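Local structure of DUF5618 domain-containing protein (3MFN) at residues Q32-E37 against V77-D82. The protein is of unknown function and folds as a mostly helical protein of the DUF5618 family, with two chains in its assembly. Numbering follows the deposited sequence.
Sequences QEAVIE and VLFALD
Phe79 lays its ring against Ala34 and Glu37, joining the first turn of helix 34-52 to the later part of helix 63-85 within a helical bundle. The tight part is a CH-pi contact: Glu37 CG stands 3.9 Å from the centroid of the Phe79 ring, and its direction lies only 22° off the ring normal, so it sits over the face, displaced toward the rim. The shortest approach, 3.6 Å, runs from Glu37 CG to Phe79 CE1. Both side chains hold their CG anti to the backbone N (chi1 170° for Glu37), which carries the glutamate methylene across to the ring. The backbone of Ala34 meets the ring edge, its CA lying in the ring plane 3.9 Å from Phe79 CE1, while Ala34 CB packs less closely, 4.2 Å from the same CE1 of Phe79. Substituting alanine for Phe79 would probably open a gap beside Ala34 and leave the Glu37 CG methylene without the ring face it packs on.

The contact is looser on its outer side, where Glu37 and Phe79 are both partly exposed; no hydrogen bond crosses between the segments, and just 188 Å² is buried in total. Val35, by contrast, turns from this contact to touch Glu150 of helix 132-153. Beyond the methylene, Glu37 bends at chi2, and its carboxylate plane ends up 66° from that of the Phe79 ring.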
loop_
_atom_site.group_PDB
_atom_site.type_symbol
_atom_site.label_atom_id
_atom_site.label_comp_id
_atom_site.label_asym_id
_atom_site.label_seq_id
_atom_site.Cartn_x
_atom_site.Cartn_y
_atom_site.Cartn_z
ATOM N N GLN A 32 -31.241 -3.793 -1.516
ATOM C CA GLN A 32 -30.005 -3.255 -0.877
ATOM C C GLN A 32 -29.314 -4.218 0.127
ATOM O O GLN A 32 -28.479 -3.803 0.942
ATOM C CB GLN A 32 -30.264 -1.848 -0.316
ATOM C CG GLN A 32 -29.246 -1.322 0.697
ATOM C CD GLN A 32 -29.626 -1.667 2.131
ATOM O OE1 GLN A 32 -30.800 -1.875 2.438
ATOM N NE2 GLN A 32 -28.630 -1.736 3.009
ATOM N N GLU A 33 -29.649 -5.502 0.023
ATOM C CA GLU A 33 -28.766 -6.576 0.454
ATOM C C GLU A 33 -27.592 -6.766 -0.574
ATOM O O GLU A 33 -26.850 -7.775 -0.546
ATOM C CB GLU A 33 -29.542 -7.841 0.509
ATOM C CG GLU A 33 -30.120 -8.251 -0.819
ATOM C CD GLU A 33 -31.559 -8.707 -0.643
ATOM O OE1 GLU A 33 -32.514 -7.937 -0.996
ATOM O OE2 GLU A 33 -31.700 -9.819 -0.081
ATOM N N ALA A 34 -27.493 -5.835 -1.515
ATOM C CA ALA A 34 -26.224 -5.495 -2.139
ATOM C C ALA A 34 -25.143 -5.271 -1.074
ATOM O O ALA A 34 -24.020 -5.723 -1.237
ATOM C CB ALA A 34 -26.379 -4.238 -2.979
ATOM N N VAL A 35 -25.473 -4.561 0.006
ATOM C CA VAL A 35 -24.521 -4.331 1.110
ATOM C C VAL A 35 -24.058 -5.642 1.781
ATOM O O VAL A 35 -22.861 -5.841 2.088
ATOM C CB VAL A 35 -25.148 -3.376 2.147
ATOM C CG1 VAL A 35 -24.414 -3.401 3.450
ATOM C CG2 VAL A 35 -25.174 -1.972 1.598
ATOM N N ILE A 36 -25.001 -6.563 1.978
ATOM C CA ILE A 36 -24.679 -7.848 2.576
ATOM C C ILE A 36 -23.754 -8.668 1.696
ATOM O O ILE A 36 -22.775 -9.249 2.171
ATOM C CB ILE A 36 -25.949 -8.595 2.870
ATOM C CG1 ILE A 36 -26.576 -7.980 4.141
ATOM C CG2 ILE A 36 -25.708 -10.113 3.035
ATOM C CD1 ILE A 36 -27.092 -6.531 4.004
ATOM N N GLU A 37 -24.073 -8.729 0.418
ATOM C CA GLU A 37 -23.263 -9.470 -0.532
ATOM C C GLU A 37 -21.797 -8.881 -0.606
ATOM O O GLU A 37 -20.840 -9.657 -0.594
ATOM C CB GLU A 37 -23.987 -9.536 -1.883
ATOM C CG GLU A 37 -23.197 -10.079 -3.072
ATOM C CD GLU A 37 -23.141 -11.622 -3.136
ATOM O OE1 GLU A 37 -23.371 -12.288 -2.111
ATOM O OE2 GLU A 37 -22.835 -12.155 -4.226
ATOM N N VAL A 77 -16.216 -4.252 -2.676
ATOM C CA VAL A 77 -16.380 -2.831 -2.640
ATOM C C VAL A 77 -17.074 -2.349 -3.920
ATOM O O VAL A 77 -18.041 -1.549 -3.857
ATOM C CB VAL A 77 -15.019 -2.104 -2.451
ATOM C CG1 VAL A 77 -15.198 -0.531 -2.527
ATOM C CG2 VAL A 77 -14.361 -2.559 -1.211
ATOM N N LEU A 78 -16.565 -2.740 -5.079
ATOM C CA LEU A 78 -17.230 -2.383 -6.344
ATOM C C LEU A 78 -18.694 -2.815 -6.413
ATOM O O LEU A 78 -19.537 -2.078 -6.891
ATOM C CB LEU A 78 -16.458 -2.907 -7.566
ATOM C CG LEU A 78 -15.014 -2.409 -7.745
ATOM C CD1 LEU A 78 -14.471 -2.678 -9.148
ATOM C CD2 LEU A 78 -14.817 -0.859 -7.372
ATOM N N PHE A 79 -19.013 -3.999 -5.879
ATOM C CA PHE A 79 -20.371 -4.480 -5.847
ATOM C C PHE A 79 -21.317 -3.510 -5.093
ATOM O O PHE A 79 -22.370 -3.094 -5.628
ATOM C CB PHE A 79 -20.392 -5.891 -5.265
ATOM C CG PHE A 79 -21.685 -6.618 -5.504
ATOM C CD1 PHE A 79 -22.779 -6.397 -4.683
ATOM C CD2 PHE A 79 -21.803 -7.512 -6.556
ATOM C CE1 PHE A 79 -23.988 -7.061 -4.918
ATOM C CE2 PHE A 79 -22.992 -8.200 -6.797
ATOM C CZ PHE A 79 -24.106 -7.952 -5.988
ATOM N N ALA A 80 -20.919 -3.078 -3.896
ATOM C CA ALA A 80 -21.667 -2.058 -3.177
ATOM C C ALA A 80 -21.758 -0.787 -4.013
ATOM O O ALA A 80 -22.845 -0.264 -4.177
ATOM C CB ALA A 80 -21.047 -1.760 -1.775
ATOM N N LEU A 81 -20.635 -0.313 -4.567
ATOM C CA LEU A 81 -20.652 0.903 -5.384
ATOM C C LEU A 81 -21.531 0.819 -6.636
ATOM O O LEU A 81 -22.246 1.778 -6.961
ATOM C CB LEU A 81 -19.235 1.387 -5.730
ATOM C CG LEU A 81 -18.349 1.799 -4.515
ATOM C CD1 LEU A 81 -16.933 2.134 -4.920
ATOM C CD2 LEU A 81 -18.952 2.991 -3.739
ATOM N N ASP A 82 -21.503 -0.316 -7.319
ATOM C CA ASP A 82 -22.262 -0.506 -8.551
ATOM C C ASP A 82 -23.737 -0.455 -8.248
ATOM O O ASP A 82 -24.533 0.055 -9.056
ATOM C CB ASP A 82 -21.947 -1.859 -9.191
ATOM C CG ASP A 82 -20.596 -1.869 -9.863
ATOM O OD1 ASP A 82 -20.127 -0.777 -10.173
ATOM O OD2 ASP A 82 -19.995 -2.948 -10.069
#